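Local coordinates for conserved hypothetical protein (Agrobacterium tumefaciens, PDB 2FEX) that is of unknown function but belongs to the DJ-1/PfpI superfamily, whose members include chaperones, proteases and glyoxalase-like enzymes, and packs as a two-fold pair in the crystal, at the interface of chains A and B. Coordinates in Å, arbitrary orientation; residue numbers count along the deposited sequence, not the author numbering. Chains: chain A/B, conserved hypothetical protein.

Contact 1: the interface of chains A and B. Residues chain A 142, 155-158; chain B 182-183, 186.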
ATOM      1  N   PRO A 142      -1.473   8.943  17.804  1.00 17.56           N
ATOM      2  CA  PRO A 142      -1.557   8.003  16.674  1.00 15.89           C
ATOM      3  C   PRO A 142      -1.365   8.612  15.290  1.00 15.73           C
ATOM      4  O   PRO A 142      -1.006   7.879  14.365  1.00 16.57           O
ATOM      5  CB  PRO A 142      -2.975   7.395  16.783  1.00 16.88           C
ATOM      6  CG  PRO A 142      -3.759   8.441  17.587  1.00 18.00           C
ATOM      7  CD  PRO A 142      -2.780   9.140  18.473  1.00 17.61           C
ATOM      8  N   GLY A 155       4.362   3.542  11.477  1.00 13.52           N
ATOM      9  CA  GLY A 155       3.940   2.674  10.386  1.00 12.98           C
ATOM     10  C   GLY A 155       2.437   2.412  10.398  1.00 13.32           C
ATOM     11  O   GLY A 155       1.870   2.098   9.355  1.00 14.04           O
ATOM     12  N   SER A 156       1.811   2.547  11.575  1.00 12.90           N
ATOM     13  CA  SER A 156       0.350   2.368  11.691  1.00 13.44           C
ATOM     14  C   SER A 156      -0.479   3.553  11.139  1.00 13.81           C
ATOM     15  O   SER A 156      -1.732   3.509  11.192  1.00 13.71           O
ATOM     16  CB  SER A 156       0.002   2.198  13.187  1.00 13.36           C
ATOM     17  OG  SER A 156       0.590   3.279  13.932  1.00 15.80           O
ATOM     18  N   ALA A 157       0.194   4.621  10.675  1.00 12.21           N
ATOM     19  CA  ALA A 157      -0.541   5.852  10.293  1.00 13.86           C
ATOM     20  C   ALA A 157      -0.282   6.242   8.816  1.00 13.65           C
ATOM     21  O   ALA A 157       0.064   7.405   8.555  1.00 13.41           O
ATOM     22  CB  ALA A 157      -0.141   7.024  11.219  1.00 14.11           C
ATOM     23  N   PRO A 158      -0.491   5.302   7.878  1.00 13.35           N
ATOM     24  CA  PRO A 158      -0.220   5.674   6.488  1.00 13.35           C
ATOM     25  C   PRO A 158      -1.147   6.758   5.938  1.00 13.87           C
ATOM     26  O   PRO A 158      -0.750   7.505   5.030  1.00 13.87           O
ATOM     27  CB  PRO A 158      -0.410   4.340   5.724  1.00 13.55           C
ATOM     28  CG  PRO A 158      -1.424   3.546   6.553  1.00 14.41           C
ATOM     29  CD  PRO A 158      -1.018   3.916   7.997  1.00 12.97           C
TER
ATOM     30  N   ILE B 182      -3.427  -2.448  14.165  1.00 19.30           N
ATOM     31  CA  ILE B 182      -2.773  -1.181  14.580  1.00 20.38           C
ATOM     32  C   ILE B 182      -3.316   0.022  13.789  1.00 18.00           C
ATOM     33  O   ILE B 182      -3.041   1.166  14.136  1.00 17.53           O
ATOM     34  CB  ILE B 182      -1.245  -1.280  14.411  1.00 20.96           C
ATOM     35  CG1 ILE B 182      -0.816  -1.483  12.936  1.00 18.97           C
ATOM     36  CG2 ILE B 182      -0.687  -2.414  15.284  1.00 23.64           C
ATOM     37  CD1 ILE B 182       0.756  -1.452  12.694  1.00 21.73           C
ATOM     38  N   PHE B 183      -4.024  -0.275  12.704  1.00 17.61           N
ATOM     39  CA  PHE B 183      -4.447   0.751  11.700  1.00 17.03           C
ATOM     40  C   PHE B 183      -5.660   1.588  12.039  1.00 17.63           C
ATOM     41  O   PHE B 183      -5.934   2.614  11.401  1.00 17.24           O
ATOM     42  CB  PHE B 183      -4.566   0.089  10.322  1.00 16.48           C
ATOM     43  CG  PHE B 183      -3.248  -0.408   9.842  1.00 16.53           C
ATOM     44  CD1 PHE B 183      -2.304   0.524   9.317  1.00 16.99           C
ATOM     45  CD2 PHE B 183      -2.875  -1.742   9.998  1.00 16.51           C
ATOM     46  CE1 PHE B 183      -1.033   0.088   8.873  1.00 17.46           C
ATOM     47  CE2 PHE B 183      -1.601  -2.178   9.611  1.00 18.06           C
ATOM     48  CZ  PHE B 183      -0.673  -1.235   9.027  1.00 18.91           C
ATOM     49  N   GLU B 186      -5.352   5.740  14.054  1.00 15.85           N
ATOM     50  CA  GLU B 186      -5.206   7.069  13.436  1.00 16.93           C
ATOM     51  C   GLU B 186      -6.567   7.613  12.935  1.00 18.92           C
ATOM     52  O   GLU B 186      -6.633   8.766  12.483  1.00 19.67           O
ATOM     53  CB  GLU B 186      -4.181   7.095  12.286  1.00 16.24           C
ATOM     54  CG  GLU B 186      -4.623   6.267  11.068  1.00 15.58           C
ATOM     55  CD  GLU B 186      -3.807   6.617   9.810  1.00 13.66           C
ATOM     56  OE1 GLU B 186      -3.358   7.758   9.727  1.00 14.68           O
ATOM     57  OE2 GLU B 186      -3.618   5.763   8.936  1.00 14.13           O
TER
HETATM   58  O   HOH W   1      -3.359   3.840  13.311  1.00 16.01           O
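A:Ser156 meets B:Ile182 and B:Phe183 where the loop between strand 150-153 and helix 158-168 of one chain lies on the C-terminal 3-10 helix 181-187 of the other. The packing is mainly van der Waals. CB of A:Ser156 sits beside the side chain of B:Ile182, 3.8 Å from its CD1; with CG1 held between the backbone N and the carbonyl carbon (chi1 63°), the isoleucine runs its longer branch alongside the serine. The small serine permits this approach, and the branched isoleucine offers a broad apolar surface. B:Phe183 turns its rim to chain A: CD of A:Pro158 lies at the ring edge, in plane, 3.9 Å from CD1, and the two side chains meet at about a right angle. On the same rim CE1 of B:Phe183 lies 3.6 Å from the carbonyl O of A:Gly155, as near as CD1 comes to O of A:Ser156. CG1 of B:Ile182 sits over one face toward the rim and probably helps to hold the ring's tilt.

The extended chain of B:Glu186 brings its carboxylate carbon CD to 3.4 Å from CA of A:Ala157, whose small methyl group probably lets the carboxylate lie this near the backbone; the rigid ring of A:Pro158 borders OE2.

A water adds a polar link. Water 1 is 2.7 Å from the carbonyl O of A:Ser156 and 2.8 Å from that of B:Ile182, and the backbone N of B:Glu186 lies 2.9 Å from it.

Contact 2: the interface of chains A and B. Residues chain A 156, 158-160, 183-184, 187; chain B 186-187.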
ATOM      1  N   SER A 156       1.811   2.547  11.575  1.00 12.90           N
ATOM      2  CA  SER A 156       0.350   2.368  11.691  1.00 13.44           C
ATOM      3  C   SER A 156      -0.479   3.553  11.139  1.00 13.81           C
ATOM      4  O   SER A 156      -1.732   3.509  11.192  1.00 13.71           O
ATOM      5  CB  SER A 156       0.002   2.198  13.187  1.00 13.36           C
ATOM      6  OG  SER A 156       0.590   3.279  13.932  1.00 15.80           O
ATOM      7  N   PRO A 158      -0.491   5.302   7.878  1.00 13.35           N
ATOM      8  CA  PRO A 158      -0.220   5.674   6.488  1.00 13.35           C
ATOM      9  C   PRO A 158      -1.147   6.758   5.938  1.00 13.87           C
ATOM     10  O   PRO A 158      -0.750   7.505   5.030  1.00 13.87           O
ATOM     11  CB  PRO A 158      -0.410   4.340   5.724  1.00 13.55           C
ATOM     12  CG  PRO A 158      -1.424   3.546   6.553  1.00 14.41           C
ATOM     13  CD  PRO A 158      -1.018   3.916   7.997  1.00 12.97           C
ATOM     14  N   VAL A 159      -2.389   6.811   6.430  1.00 12.93           N
ATOM     15  CA  VAL A 159      -3.341   7.788   5.875  1.00 13.10           C
ATOM     16  C   VAL A 159      -2.950   9.205   6.284  1.00 13.32           C
ATOM     17  O   VAL A 159      -2.853  10.082   5.443  1.00 13.19           O
ATOM     18  CB  VAL A 159      -4.783   7.458   6.260  1.00 13.23           C
ATOM     19  CG1 VAL A 159      -5.707   8.502   5.574  1.00 14.57           C
ATOM     20  CG2 VAL A 159      -5.082   5.999   5.811  1.00 15.50           C
ATOM     21  N   SER A 160      -2.748   9.449   7.586  1.00 13.26           N
ATOM     22  CA  SER A 160      -2.415  10.793   8.023  1.00 14.71           C
ATOM     23  C   SER A 160      -1.003  11.203   7.528  1.00 12.96           C
ATOM     24  O   SER A 160      -0.761  12.382   7.310  1.00 14.16           O
ATOM     25  CB  SER A 160      -2.549  10.966   9.529  1.00 16.23           C
ATOM     26  OG  SER A 160      -1.755  10.012  10.227  1.00 14.94           O
ATOM     27  N   PHE A 183     -10.957   6.183   4.305  1.00 16.98           N
ATOM     28  CA  PHE A 183     -10.341   5.017   5.023  1.00 16.23           C
ATOM     29  C   PHE A 183     -10.716   4.823   6.472  1.00 15.49           C
ATOM     30  O   PHE A 183     -10.367   3.810   7.090  1.00 16.08           O
ATOM     31  CB  PHE A 183      -8.810   5.137   4.825  1.00 16.46           C
ATOM     32  CG  PHE A 183      -8.441   4.970   3.383  1.00 16.64           C
ATOM     33  CD1 PHE A 183      -8.442   3.681   2.818  1.00 17.40           C
ATOM     34  CD2 PHE A 183      -8.147   6.084   2.563  1.00 17.53           C
ATOM     35  CE1 PHE A 183      -8.143   3.492   1.422  1.00 14.65           C
ATOM     36  CE2 PHE A 183      -7.891   5.920   1.197  1.00 18.43           C
ATOM     37  CZ  PHE A 183      -7.880   4.592   0.618  1.00 18.06           C
ATOM     38  N   ALA A 184     -11.413   5.804   7.058  1.00 15.58           N
ATOM     39  CA  ALA A 184     -11.781   5.699   8.469  1.00 15.94           C
ATOM     40  C   ALA A 184     -12.940   4.757   8.676  1.00 16.06           C
ATOM     41  O   ALA A 184     -13.085   4.151   9.772  1.00 17.34           O
ATOM     42  CB  ALA A 184     -12.189   7.117   9.057  1.00 16.87           C
ATOM     43  N   HIS A 187     -13.000   1.295  10.238  1.00 18.75           N
ATOM     44  CA  HIS A 187     -12.513   1.184  11.625  1.00 21.51           C
ATOM     45  C   HIS A 187     -13.565   1.652  12.650  1.00 26.28           C
ATOM     46  O   HIS A 187     -13.344   1.586  13.864  1.00 28.05           O
ATOM     47  CB  HIS A 187     -11.193   1.921  11.777  1.00 21.40           C
ATOM     48  CG  HIS A 187     -10.125   1.428  10.852  1.00 20.83           C
ATOM     49  ND1 HIS A 187      -9.488   0.207  11.019  1.00 19.93           N
ATOM     50  CD2 HIS A 187      -9.591   1.981   9.750  1.00 18.15           C
ATOM     51  CE1 HIS A 187      -8.614   0.041  10.049  1.00 20.40           C
ATOM     52  NE2 HIS A 187      -8.634   1.119   9.277  1.00 18.97           N
TER
ATOM     53  N   GLU B 186      -5.352   5.740  14.054  1.00 15.85           N
ATOM     54  CA  GLU B 186      -5.206   7.069  13.436  1.00 16.93           C
ATOM     55  C   GLU B 186      -6.567   7.613  12.935  1.00 18.92           C
ATOM     56  O   GLU B 186      -6.633   8.766  12.483  1.00 19.67           O
ATOM     57  CB  GLU B 186      -4.181   7.095  12.286  1.00 16.24           C
ATOM     58  CG  GLU B 186      -4.623   6.267  11.068  1.00 15.58           C
ATOM     59  CD  GLU B 186      -3.807   6.617   9.810  1.00 13.66           C
ATOM     60  OE1 GLU B 186      -3.358   7.758   9.727  1.00 14.68           O
ATOM     61  OE2 GLU B 186      -3.618   5.763   8.936  1.00 14.13           O
ATOM     62  N   HIS B 187      -7.606   6.787  13.065  1.00 19.89           N
ATOM     63  CA  HIS B 187      -8.963   7.185  12.639  1.00 21.83           C
ATOM     64  C   HIS B 187      -9.894   7.539  13.793  1.00 26.47           C
ATOM     65  O   HIS B 187     -11.042   7.935  13.569  1.00 25.98           O
ATOM     66  CB  HIS B 187      -9.572   6.167  11.663  1.00 22.31           C
ATOM     67  CG  HIS B 187      -8.739   5.966  10.436  1.00 21.11           C
ATOM     68  ND1 HIS B 187      -8.646   6.916   9.438  1.00 19.50           N
ATOM     69  CD2 HIS B 187      -7.941   4.941  10.065  1.00 19.51           C
ATOM     70  CE1 HIS B 187      -7.822   6.473   8.499  1.00 20.29           C
ATOM     71  NE2 HIS B 187      -7.374   5.278   8.861  1.00 19.58           N
TER
HETATM   72  O   HOH W   2      -3.359   3.840  13.311  1.00 16.01           O
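The N-terminal end of helix 158-168, in this DJ-1/PfpI-family protein, receives a carboxylate from the C-terminal 3-10 helix 181-187 of the partner chain: an intermolecular helix cap. B:Glu186 spans two consecutive amides of the first turn. OE2 of B:Glu186 takes the backbone N-H of A:Val159 with its syn lone pair, N to OE2 3.0 Å and 153° at the hydrogen. OE1 of B:Glu186 accepts from the backbone N of A:Ser160 at 2.8 Å, a fairly straight bond that reaches the syn side 21° out of the carboxylate plane. The hydroxyl OG of A:Ser160 adds a bond of 2.8 Å to OE1 of B:Glu186, arriving nearly along the C-O axis. Its chi1 of 56° places OG between the backbone N and the carbonyl carbon, where hydroxyl and amide of one serine can grip one oxygen. Three bonds thus fix the rotation of the carboxylate, and the positive end of the helix dipole would probably favour its charged form. Glutamate suits the place because it has the reach and two oxygens to pair with two amides.

Next to it, B:His187 enters as a flat plate between chain A and its own neighbour. CA of A:Ala184 lies over one face of the B:His187 ring, shifted toward the rim, 3.8 Å from its centroid, in a CH-pi contact; the small alanine lets the ring come near the backbone. On the opposite face, toward its rim, lies CG of B:Glu186 from the same chain. At the ring edge, in plane, stands CG2 of A:Val159, 3.9 Å from CE1 of B:His187; the valine side chain crosses the imidazole at about a right angle. The side chains of the two His187 cross obliquely, but their rings lie almost parallel and displaced, meeting at their margins, CD2 of A:His187 3.4 Å from CD2 of B:His187.

Contact 1 and contact 2 are neighbouring patches of one two-fold symmetric interface, their C-alpha centres about 6 Å apart, and they share A:Ser156, A:Pro158 and B:Glu186. Contact 1 covers chiefly the loop leading into helix 158-168 of chain A and its first residue, and contact 2 continues onto the helix's first turn and the C-terminal 3-10 helix 181-187. That 3-10 helix of chain B serves both, and in contact 2 it also meets its own copy from chain A. Each patch has a twin with the chains exchanged, so both C-termini help to join the pair, which may or may not be the biological dimer.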